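Local coordinates for Thiol:disulfide interchange protein, thioredoxin family protein (Chlorobaculum tepidum, PDB 3OR5) that probably works as a thiol:disulfide oxidoreductase of the thioredoxin family, exchanging disulfides with partner proteins, perhaps in the biogenesis of c-type cytochromes, at residues A[108-113]-A[132-137]; A[121-124]-A[128-131]; A[83-86]-A[90-93]; A[57-62]-A[68-73]. All blocks are in the same frame, centred on the assembly; numbering follows the deposited sequence.

Contact 1: residues A[108-113]-A[132-137]; sequences GYIDGG and VIVGPR
The backbones carrying Ile110 and Val132 stay 7.7 Å apart between their CA atoms, too far for strand pairing, and no hydrogen bond links 108-113 to 132-137. In this thioredoxin fold, the loop that follows helix 100-107 here leans against the end of edge strand 129-133 and the residues just past it. The loop is shaped by a type II beta turn from Ile110 to Gly113, closed by Gly113 N on Ile110 O. Gly112 sits in it at phi 88°, where a side chain would be jammed against the carbonyl oxygen of Asp111.

What touches is aliphatic, and with 124 Å² buried in all, this is a small surface contact. Ile110 and Val134 extend toward each other and meet tip to tip, Ile110 CD1 lying 3.9 Å from Val134 CG1. Ile110 achieves this reach because its CG1 branch stands opposite the backbone N (chi1 175°) and chi2 is again extended, so that CD1 leads the side chain outward. The same methyl passes Val132 CG1 more loosely, at 4.4 Å.

Tyr109 starts out toward the strand, and its CB packs on Phe121, while the ring leads away to the N-terminal loop, where Tyr109 OH is hydrogen-bonded to Pro13 O. Val132 also packs on Phe121 of the adjoining strand, and turns its other methyl to the main chain of the loop, Val132 CG2 lying 4.0 Å from Tyr109 O.

Contact 2: residues A[121-124]-A[128-131]; sequences FVID and NVSG
Val122 and Gly131 form an antiparallel hydrogen-bonded pair in the beta hairpin of strands 119-123 and 129-133, at the edge of the thioredoxin-fold sheet. Two backbone bonds join the strands, Val122 N to Gly131 O and Ser130 N to Val122 O (2.8 Å), and a third, Asp124 N to Asn128 O, continues into the turn. Ile123 pairs with Val129 without hydrogen bonds, one residue out of step with Val122 and Gly131. This is a beta bulge, and Ser130 is the extra residue. CA-H contacts from Val129 to Val122 O and from Ile123 to Asn128 O add to the pairing.

The apolar part is slight: the side chains of Ile123 and Val129 cross obliquely, Ile123 CG1 being 4.0 Å from Val129 CG2, on the face opposite Val122.

Polar side chains gather at the turn. Asp124 holds its carboxylate between its own backbone N and carbonyl carbon (chi1 60°), which brings it to Asn128 N and Ser130 OG. Asn128 N bonds to Asp124 OD1 at 3.0 Å, from above the carboxylate plane. With an alanine in place of Asp124, Asn128 N would probably lose this acceptor and the turn be less firmly fixed. A water that weakly accepts from Asn128 ND2 lies doubtfully close to Asp124 OD2, at 2.5 Å, while Ser130 OG lies 2.9 Å from Asp124 OD2.

Contact 3: residues A[83-86]-A[90-93]; sequences KNYM and GIIY
Ile91 points back at the helix it has just left, its side chain crossing that of Met86 at about a right angle, where a Schellman motif ends helix 79-89 of the thioredoxin fold. Met86 is present as selenomethionine. The contact is made by its CG, 3.9 Å from Ile91 CD1, rather than by the selenium, and Ile91 CB and CG1 also rest against Met86 CA. Beyond CG the chain of Met86 leads off to Val22 and Asp23 in a loop.

Tyr85 meets the same methyl obliquely, from a direction about square to that of Met86 CG. Its CG stands opposite the backbone N (chi1 -171°), which swings the ring toward Ile91 and puts Tyr85 CD2 3.8 Å from Ile91 CD1. One methyl thus packs against two consecutive helix residues. The remaining branch of Ile91 is used too: CG2 lies over the centre of one face of the Tyr93 ring, 3.6 Å above its plane, a CH-pi arrangement. Tyr93 in turn rests on Ile53 and Met56 of helix 47-63, and so links Ile91 to that helix.

The backbone sets this orientation. Gly90, the C-prime residue with positive phi (59°), takes the chain out of the helix; Gly90 N bonds to Lys87 O and Ile91 N to Met86 O. The latter bond, 3.0 Å long, arrives in the carbonyl plane on a lone pair. A water donates to Ile91 O at 2.9 Å and, weakly, to Met86 O.

Contact 4: residues A[57-62]-A[68-73]; sequences VQVQKT and FTFVGI
Val59 and Gln60 carry the helix side of this contact, in which 57-62 of helix 47-63 packs on strand 68-73, running roughly antiparallel to it, in the beta-alpha-beta unit of the thioredoxin fold. The two axes run 8.2 Å apart, at 150° between their directions.

Val59 comes first. It faces the strand and meets the Phe70 ring at its edge, Val59 CG1 being 3.9 Å from Phe70 CE2. The side chains cross at about a right angle, while Phe68 CZ sits over the centre of one face of the same Phe70 ring. Phe142 of helix 139-150 touches Val59 as well.

Gln60 is the polar anchor. Its chain leaves extended (chi1 180°) and bends at chi2 (79°), which lays the amide alongside Thr69 and past Phe70. Gln60 OE1 accepts from Phe70 N at 2.8 Å, in the carbonyl plane on a lone pair and almost straight. Gln60 NE2 donates to Thr69 OG1 at 3.1 Å, and Thr69 OG1 in turn donates to Phe70 O at 2.8 Å. The edge of the Phe70 ring adds a further approach, CD2 lying 3.5 Å from Gln60 OE1. A leucine in place of Gln60 would probably leave Phe70 N without this acceptor and Thr69 OG1 without its donor, deep between helix and sheet.

Chemically, one amide engages both its oxygen and its nitrogen with a buried strand. The two bonds fix which way round the amide lies, and the apolar surroundings, including the Phe68 ring beside OE1, are likely to strengthen them.

From the N terminus, contact 4 closes first: helix 47-63 turns back through a short loop onto strand 68-74, within the beta-alpha-beta unit begun by strand 36-42. Contact 3 follows in series, at the end of helix 79-89, and touches contact 4 where Ile92 packs on Gln60 and Lys61 and Tyr93 meets the backbone of Phe70. Contact 1 then opens after helix 100-107. Contact 2, the hairpin of strands 119-123 and 129-133, lies wholly within its loop, and Phe121 packs against Tyr109 and Val132 to join the two. Contacts 1 and 4 reach the same sheet, on opposite sides of the chain's centre, their own centres about 18 Å apart.

Contact 1: residues A[108-113]-A[132-137]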
loop_
_atom_site.group_PDB
_atom_site.type_symbol
_atom_site.label_atom_id
_atom_site.label_comp_id
_atom_site.label_asym_id
_atom_site.label_seq_id
_atom_site.Cartn_x
_atom_site.Cartn_y
_atom_site.Cartn_z
ATOM N N GLY A 108 -1.024 -14.594 -1.480
ATOM C CA GLY A 108 -1.601 -15.623 -0.608
ATOM C C GLY A 108 -2.753 -15.165 0.257
ATOM O O GLY A 108 -3.493 -15.999 0.832
ATOM N N TYR A 109 -2.896 -13.840 0.426
ATOM C CA TYR A 109 -3.971 -13.315 1.315
ATOM C C TYR A 109 -5.313 -13.158 0.640
ATOM O O TYR A 109 -6.309 -12.807 1.295
ATOM C CB TYR A 109 -3.544 -11.959 1.938
ATOM C CG TYR A 109 -2.242 -12.036 2.691
ATOM C CD1 TYR A 109 -2.094 -12.738 3.904
ATOM C CD2 TYR A 109 -1.156 -11.354 2.215
ATOM C CE1 TYR A 109 -0.823 -12.783 4.556
ATOM C CE2 TYR A 109 0.079 -11.419 2.850
ATOM C CZ TYR A 109 0.227 -12.125 3.995
ATOM O OH TYR A 109 1.480 -12.157 4.578
ATOM N N ILE A 110 -5.420 -13.435 -0.662
ATOM C CA ILE A 110 -6.670 -13.317 -1.352
ATOM C C ILE A 110 -6.915 -14.507 -2.263
ATOM O O ILE A 110 -5.959 -15.012 -2.914
ATOM C CB ILE A 110 -6.749 -11.955 -2.122
ATOM C CG1 ILE A 110 -8.033 -11.879 -2.956
ATOM C CG2 ILE A 110 -5.512 -11.754 -2.994
ATOM C CD1 ILE A 110 -8.298 -10.401 -3.362
ATOM N N ASP A 111 -8.127 -15.056 -2.208
ATOM C CA ASP A 111 -8.386 -16.250 -3.039
ATOM C C ASP A 111 -8.248 -15.863 -4.523
ATOM O O ASP A 111 -8.773 -14.858 -4.966
ATOM C CB ASP A 111 -9.814 -16.709 -2.808
ATOM C CG ASP A 111 -10.141 -18.011 -3.550
ATOM O OD1 ASP A 111 -9.504 -19.037 -3.234
ATOM O OD2 ASP A 111 -10.941 -17.964 -4.522
ATOM N N GLY A 112 -7.558 -16.668 -5.301
ATOM C CA GLY A 112 -7.372 -16.289 -6.699
ATOM C C GLY A 112 -6.150 -15.422 -6.890
ATOM O O GLY A 112 -5.676 -15.246 -8.032
ATOM N N GLY A 113 -5.564 -14.931 -5.784
ATOM C CA GLY A 113 -4.424 -13.990 -5.896
ATOM C C GLY A 113 -4.931 -12.603 -6.261
ATOM O O GLY A 113 -6.120 -12.345 -6.332
ATOM N N VAL A 132 -8.379 -6.805 3.507
ATOM C CA VAL A 132 -8.065 -6.559 2.109
ATOM C C VAL A 132 -9.072 -5.590 1.546
ATOM O O VAL A 132 -10.287 -5.785 1.680
ATOM C CB VAL A 132 -8.054 -7.914 1.300
ATOM C CG1 VAL A 132 -7.620 -7.588 -0.077
ATOM C CG2 VAL A 132 -7.088 -8.964 1.948
ATOM N N ILE A 133 -8.617 -4.576 0.834
ATOM C CA ILE A 133 -9.501 -3.612 0.228
ATOM C C ILE A 133 -9.499 -3.907 -1.271
ATOM O O ILE A 133 -8.479 -3.828 -1.945
ATOM C CB ILE A 133 -8.983 -2.167 0.438
ATOM C CG1 ILE A 133 -8.933 -1.835 1.922
ATOM C CG2 ILE A 133 -9.893 -1.149 -0.280
ATOM C CD1 ILE A 133 -8.168 -0.576 2.228
ATOM N N VAL A 134 -10.669 -4.269 -1.798
ATOM C CA VAL A 134 -10.803 -4.465 -3.269
ATOM C C VAL A 134 -11.997 -3.622 -3.785
ATOM O O VAL A 134 -12.572 -3.937 -4.827
ATOM C CB VAL A 134 -11.086 -5.899 -3.660
ATOM C CG1 VAL A 134 -9.903 -6.861 -3.322
ATOM C CG2 VAL A 134 -12.412 -6.369 -3.051
ATOM N N GLY A 135 -12.377 -2.596 -3.070
ATOM C CA GLY A 135 -13.447 -1.672 -3.435
ATOM C C GLY A 135 -13.045 -0.243 -3.100
ATOM O O GLY A 135 -12.146 -0.002 -2.287
ATOM N N PRO A 136 -13.705 0.754 -3.716
ATOM C CA PRO A 136 -13.203 2.128 -3.456
ATOM C C PRO A 136 -13.415 2.567 -2.033
ATOM O O PRO A 136 -14.375 2.111 -1.346
ATOM C CB PRO A 136 -14.072 2.988 -4.359
ATOM C CG PRO A 136 -15.389 2.252 -4.199
ATOM C CD PRO A 136 -15.047 0.753 -4.345
ATOM N N ARG A 137 -12.540 3.458 -1.598
ATOM C CA ARG A 137 -12.601 3.990 -0.273
ATOM C C ARG A 137 -12.430 5.470 -0.397
ATOM O O ARG A 137 -11.557 5.948 -1.165
ATOM C CB ARG A 137 -11.445 3.464 0.611
ATOM C CG ARG A 137 -11.492 1.968 1.014
ATOM C CD ARG A 137 -12.759 1.592 1.865
ATOM N NE ARG A 137 -12.777 0.148 2.031
ATOM C CZ ARG A 137 -13.403 -0.727 1.252
ATOM N NH1 ARG A 137 -14.065 -0.319 0.169
ATOM N NH2 ARG A 137 -13.354 -2.031 1.485
#

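Contact 2: residues A[121-124]-A[128-131]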
loop_
_atom_site.group_PDB
_atom_site.type_symbol
_atom_site.label_atom_id
_atom_site.label_comp_id
_atom_site.label_asym_id
_atom_site.label_seq_id
_atom_site.Cartn_x
_atom_site.Cartn_y
_atom_site.Cartn_z
ATOM N N PHE A 121 -3.796 -3.985 0.957
ATOM C CA PHE A 121 -3.736 -4.865 2.186
ATOM C C PHE A 121 -3.504 -3.997 3.365
ATOM O O PHE A 121 -2.624 -3.097 3.319
ATOM C CB PHE A 121 -2.603 -5.865 2.017
ATOM C CG PHE A 121 -2.814 -6.774 0.834
ATOM C CD1 PHE A 121 -3.546 -7.912 1.002
ATOM C CD2 PHE A 121 -2.361 -6.416 -0.439
ATOM C CE1 PHE A 121 -3.784 -8.752 -0.084
ATOM C CE2 PHE A 121 -2.641 -7.242 -1.569
ATOM C CZ PHE A 121 -3.348 -8.414 -1.382
ATOM N N VAL A 122 -4.303 -4.214 4.400
ATOM C CA VAL A 122 -4.172 -3.367 5.647
ATOM C C VAL A 122 -3.395 -4.133 6.674
ATOM O O VAL A 122 -3.810 -5.240 7.081
ATOM C CB VAL A 122 -5.539 -3.015 6.186
ATOM C CG1 VAL A 122 -5.354 -2.099 7.448
ATOM C CG2 VAL A 122 -6.481 -2.298 5.138
ATOM N N ILE A 123 -2.250 -3.592 7.100
ATOM C CA ILE A 123 -1.390 -4.235 8.124
ATOM C C ILE A 123 -1.460 -3.391 9.380
ATOM O O ILE A 123 -1.219 -2.171 9.347
ATOM C CB ILE A 123 0.066 -4.364 7.660
ATOM C CG1 ILE A 123 0.243 -5.440 6.607
ATOM C CG2 ILE A 123 0.953 -4.854 8.850
ATOM C CD1 ILE A 123 -0.212 -4.990 5.213
ATOM N N ASP A 124 -1.874 -4.001 10.471
ATOM C CA ASP A 124 -2.098 -3.150 11.629
ATOM C C ASP A 124 -0.764 -3.023 12.384
ATOM O O ASP A 124 0.251 -3.594 12.006
ATOM C CB ASP A 124 -3.186 -3.699 12.502
ATOM C CG ASP A 124 -2.866 -5.065 13.031
ATOM O OD1 ASP A 124 -1.683 -5.485 13.208
ATOM O OD2 ASP A 124 -3.908 -5.714 13.317
ATOM N N ASN A 128 -0.005 -7.548 11.814
ATOM C CA ASN A 128 -0.844 -8.604 11.177
ATOM C C ASN A 128 -1.576 -8.026 9.968
ATOM O O ASN A 128 -2.064 -6.856 10.018
ATOM C CB ASN A 128 -1.843 -9.083 12.174
ATOM C CG ASN A 128 -1.189 -9.930 13.198
ATOM O OD1 ASN A 128 -0.109 -10.503 12.938
ATOM N ND2 ASN A 128 -1.745 -9.929 14.401
ATOM N N VAL A 129 -1.787 -8.862 8.942
ATOM C CA VAL A 129 -2.658 -8.405 7.882
ATOM C C VAL A 129 -4.105 -8.583 8.322
ATOM O O VAL A 129 -4.545 -9.721 8.578
ATOM C CB VAL A 129 -2.464 -9.225 6.604
ATOM C CG1 VAL A 129 -3.308 -8.668 5.481
ATOM C CG2 VAL A 129 -1.000 -9.209 6.199
ATOM N N SER A 130 -4.836 -7.484 8.462
ATOM C CA SER A 130 -6.171 -7.482 9.068
ATOM C C SER A 130 -7.254 -7.523 8.030
ATOM O O SER A 130 -8.368 -7.995 8.275
ATOM C CB SER A 130 -6.320 -6.092 9.785
ATOM O OG SER A 130 -5.687 -6.232 11.039
ATOM N N GLY A 131 -6.961 -7.028 6.838
ATOM C CA GLY A 131 -8.051 -6.886 5.868
ATOM C C GLY A 131 -7.498 -6.604 4.468
ATOM O O GLY A 131 -6.335 -6.219 4.281
HETATM O O HOH W 1 -4.364 -7.773 14.627
#

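Contact 3: residues A[83-86]-A[90-93]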
loop_
_atom_site.group_PDB
_atom_site.type_symbol
_atom_site.label_atom_id
_atom_site.label_comp_id
_atom_site.label_asym_id
_atom_site.label_seq_id
_atom_site.Cartn_x
_atom_site.Cartn_y
_atom_site.Cartn_z
ATOM N N LYS A 83 7.053 7.176 -12.518
ATOM C CA LYS A 83 7.855 8.290 -11.965
ATOM C C LYS A 83 7.188 9.650 -12.266
ATOM O O LYS A 83 7.079 10.539 -11.400
ATOM C CB LYS A 83 9.256 8.284 -12.617
ATOM C CG LYS A 83 10.213 9.421 -12.172
ATOM C CD LYS A 83 11.098 8.920 -11.052
ATOM C CE LYS A 83 12.209 9.989 -10.648
ATOM N NZ LYS A 83 11.481 11.240 -10.219
ATOM N N ASN A 84 6.656 9.834 -13.477
ATOM C CA ASN A 84 5.949 11.093 -13.752
ATOM C C ASN A 84 4.648 11.281 -12.989
ATOM O O ASN A 84 4.355 12.347 -12.572
ATOM C CB ASN A 84 5.691 11.258 -15.254
ATOM C CG ASN A 84 5.636 12.708 -15.623
ATOM O OD1 ASN A 84 6.572 13.481 -15.275
ATOM N ND2 ASN A 84 4.555 13.129 -16.223
ATOM N N TYR A 85 3.876 10.214 -12.753
ATOM C CA TYR A 85 2.687 10.311 -11.959
ATOM C C TYR A 85 3.027 10.728 -10.493
ATOM O O TYR A 85 2.348 11.547 -9.894
ATOM C CB TYR A 85 1.968 8.950 -11.998
ATOM C CG TYR A 85 0.603 9.036 -11.379
ATOM C CD1 TYR A 85 -0.395 9.794 -11.935
ATOM C CD2 TYR A 85 0.335 8.287 -10.203
ATOM C CE1 TYR A 85 -1.654 9.863 -11.333
ATOM C CE2 TYR A 85 -0.936 8.349 -9.622
ATOM C CZ TYR A 85 -1.896 9.114 -10.185
ATOM O OH TYR A 85 -3.129 9.148 -9.565
HETATM N N MSE A 86 4.102 10.153 -9.999
HETATM C CA MSE A 86 4.575 10.524 -8.643
HETATM C C MSE A 86 4.866 11.993 -8.591
HETATM O O MSE A 86 4.555 12.611 -7.552
HETATM C CB MSE A 86 5.796 9.673 -8.246
HETATM C CG MSE A 86 5.411 8.255 -7.960
HETATM SE SE MSE A 86 7.097 7.267 -7.719
HETATM C CE MSE A 86 7.619 7.967 -6.060
ATOM N N GLY A 90 2.350 14.392 -6.583
ATOM C CA GLY A 90 3.102 14.577 -5.337
ATOM C C GLY A 90 3.031 13.410 -4.366
ATOM O O GLY A 90 2.673 13.574 -3.175
ATOM N N ILE A 91 3.289 12.231 -4.901
ATOM C CA ILE A 91 3.209 11.042 -4.077
ATOM C C ILE A 91 4.437 11.039 -3.167
ATOM O O ILE A 91 5.608 11.078 -3.613
ATOM C CB ILE A 91 3.157 9.796 -4.956
ATOM C CG1 ILE A 91 1.809 9.811 -5.698
ATOM C CG2 ILE A 91 3.337 8.520 -4.028
ATOM C CD1 ILE A 91 1.754 8.601 -6.672
ATOM N N ILE A 92 4.146 11.037 -1.873
ATOM C CA ILE A 92 5.133 11.209 -0.835
ATOM C C ILE A 92 5.342 9.970 0.015
ATOM O O ILE A 92 5.929 10.040 1.094
ATOM C CB ILE A 92 4.628 12.311 0.070
ATOM C CG1 ILE A 92 3.125 12.022 0.510
ATOM C CG2 ILE A 92 4.982 13.601 -0.740
ATOM C CD1 ILE A 92 2.526 12.891 1.648
ATOM N N TYR A 93 4.801 8.841 -0.422
ATOM C CA TYR A 93 5.061 7.548 0.268
ATOM C C TYR A 93 5.860 6.631 -0.663
ATOM O O TYR A 93 5.909 6.898 -1.887
ATOM C CB TYR A 93 3.770 6.928 0.706
ATOM C CG TYR A 93 2.724 6.822 -0.359
ATOM C CD1 TYR A 93 2.755 5.718 -1.247
ATOM C CD2 TYR A 93 1.697 7.692 -0.426
ATOM C CE1 TYR A 93 1.706 5.571 -2.270
ATOM C CE2 TYR A 93 0.681 7.589 -1.389
ATOM C CZ TYR A 93 0.677 6.480 -2.296
ATOM O OH TYR A 93 -0.341 6.312 -3.288
HETATM O O HOH W 2 6.879 13.186 -5.230
#

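Contact 4: residues A[57-62]-A[68-73]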
loop_
_atom_site.group_PDB
_atom_site.type_symbol
_atom_site.label_atom_id
_atom_site.label_comp_id
_atom_site.label_asym_id
_atom_site.label_seq_id
_atom_site.Cartn_x
_atom_site.Cartn_y
_atom_site.Cartn_z
ATOM N N VAL A 57 -2.737 10.309 -0.777
ATOM C CA VAL A 57 -1.604 11.289 -0.503
ATOM C C VAL A 57 -2.080 12.220 0.637
ATOM O O VAL A 57 -1.287 12.528 1.555
ATOM C CB VAL A 57 -1.292 12.077 -1.785
ATOM C CG1 VAL A 57 -0.349 13.272 -1.473
ATOM C CG2 VAL A 57 -0.568 11.146 -2.752
ATOM N N GLN A 58 -3.330 12.682 0.612
ATOM C CA GLN A 58 -3.761 13.518 1.722
ATOM C C GLN A 58 -3.753 12.792 3.074
ATOM O O GLN A 58 -3.381 13.369 4.131
ATOM C CB GLN A 58 -5.162 14.099 1.483
ATOM C CG GLN A 58 -5.396 15.312 2.387
ATOM C CD GLN A 58 -4.457 16.489 2.103
ATOM O OE1 GLN A 58 -4.367 16.962 0.965
ATOM N NE2 GLN A 58 -3.710 16.935 3.130
ATOM N N VAL A 59 -4.238 11.548 3.080
ATOM C CA VAL A 59 -4.208 10.763 4.312
ATOM C C VAL A 59 -2.742 10.537 4.810
ATOM O O VAL A 59 -2.434 10.577 6.040
ATOM C CB VAL A 59 -4.957 9.398 4.102
ATOM C CG1 VAL A 59 -4.789 8.477 5.329
ATOM C CG2 VAL A 59 -6.467 9.722 3.855
ATOM N N GLN A 60 -1.833 10.283 3.893
ATOM C CA GLN A 60 -0.403 10.154 4.246
ATOM C C GLN A 60 0.043 11.434 4.995
ATOM O O GLN A 60 0.807 11.317 5.963
ATOM C CB GLN A 60 0.436 9.932 2.972
ATOM C CG GLN A 60 1.905 9.801 3.291
ATOM C CD GLN A 60 2.267 8.439 3.804
ATOM O OE1 GLN A 60 1.517 7.471 3.710
ATOM N NE2 GLN A 60 3.485 8.334 4.277
ATOM N N LYS A 61 -0.365 12.590 4.482
ATOM C CA LYS A 61 0.117 13.857 5.130
ATOM C C LYS A 61 -0.414 13.964 6.549
ATOM O O LYS A 61 0.357 14.381 7.441
ATOM C CB LYS A 61 -0.384 15.021 4.310
ATOM C CG LYS A 61 0.335 15.121 2.915
ATOM C CD LYS A 61 -0.163 16.293 2.087
ATOM C CE LYS A 61 0.734 16.247 0.890
ATOM N NZ LYS A 61 0.239 17.147 -0.222
ATOM N N THR A 62 -1.640 13.549 6.797
ATOM C CA THR A 62 -2.201 13.576 8.149
ATOM C C THR A 62 -1.438 12.685 9.125
ATOM O O THR A 62 -1.251 13.051 10.314
ATOM C CB THR A 62 -3.671 13.182 8.096
ATOM O OG1 THR A 62 -4.379 14.111 7.259
ATOM C CG2 THR A 62 -4.285 13.103 9.529
ATOM N N PHE A 68 2.137 5.618 10.739
ATOM C CA PHE A 68 1.438 4.957 9.571
ATOM C C PHE A 68 2.089 5.358 8.268
ATOM O O PHE A 68 2.620 6.490 8.162
ATOM C CB PHE A 68 -0.048 5.425 9.508
ATOM C CG PHE A 68 -0.724 5.086 8.202
ATOM C CD1 PHE A 68 -1.226 3.789 7.971
ATOM C CD2 PHE A 68 -0.726 6.018 7.180
ATOM C CE1 PHE A 68 -1.693 3.455 6.674
ATOM C CE2 PHE A 68 -1.217 5.751 5.924
ATOM C CZ PHE A 68 -1.750 4.450 5.683
ATOM N N THR A 69 2.087 4.440 7.284
ATOM C CA THR A 69 2.455 4.879 5.893
ATOM C C THR A 69 1.711 4.026 4.868
ATOM O O THR A 69 1.392 2.859 5.121
ATOM C CB THR A 69 3.938 4.735 5.620
ATOM O OG1 THR A 69 4.287 5.370 4.365
ATOM C CG2 THR A 69 4.491 3.231 5.614
ATOM N N PHE A 70 1.412 4.643 3.725
ATOM C CA PHE A 70 1.092 3.802 2.532
ATOM C C PHE A 70 2.404 3.285 1.903
ATOM O O PHE A 70 3.528 3.861 2.075
ATOM C CB PHE A 70 0.355 4.643 1.497
ATOM C CG PHE A 70 -1.069 4.917 1.869
ATOM C CD1 PHE A 70 -2.026 3.951 1.645
ATOM C CD2 PHE A 70 -1.458 6.150 2.397
ATOM C CE1 PHE A 70 -3.352 4.222 2.028
ATOM C CE2 PHE A 70 -2.780 6.446 2.716
ATOM C CZ PHE A 70 -3.740 5.464 2.544
ATOM N N VAL A 71 2.288 2.172 1.165
ATOM C CA VAL A 71 3.380 1.766 0.316
ATOM C C VAL A 71 2.710 1.386 -1.008
ATOM O O VAL A 71 1.700 0.609 -1.006
ATOM C CB VAL A 71 4.015 0.506 0.876
ATOM C CG1 VAL A 71 5.105 0.003 -0.065
ATOM C CG2 VAL A 71 4.607 0.749 2.265
ATOM N N GLY A 72 3.197 1.928 -2.112
ATOM C CA GLY A 72 2.539 1.601 -3.425
ATOM C C GLY A 72 3.397 0.588 -4.184
ATOM O O GLY A 72 4.625 0.666 -4.192
ATOM N N ILE A 73 2.763 -0.374 -4.856
ATOM C CA ILE A 73 3.486 -1.334 -5.722
ATOM C C ILE A 73 2.780 -1.232 -7.068
ATOM O O ILE A 73 1.592 -1.532 -7.183
ATOM C CB ILE A 73 3.411 -2.754 -5.134
ATOM C CG1 ILE A 73 4.240 -2.789 -3.795
ATOM C CG2 ILE A 73 4.036 -3.765 -6.195
ATOM C CD1 ILE A 73 4.143 -4.144 -3.041
#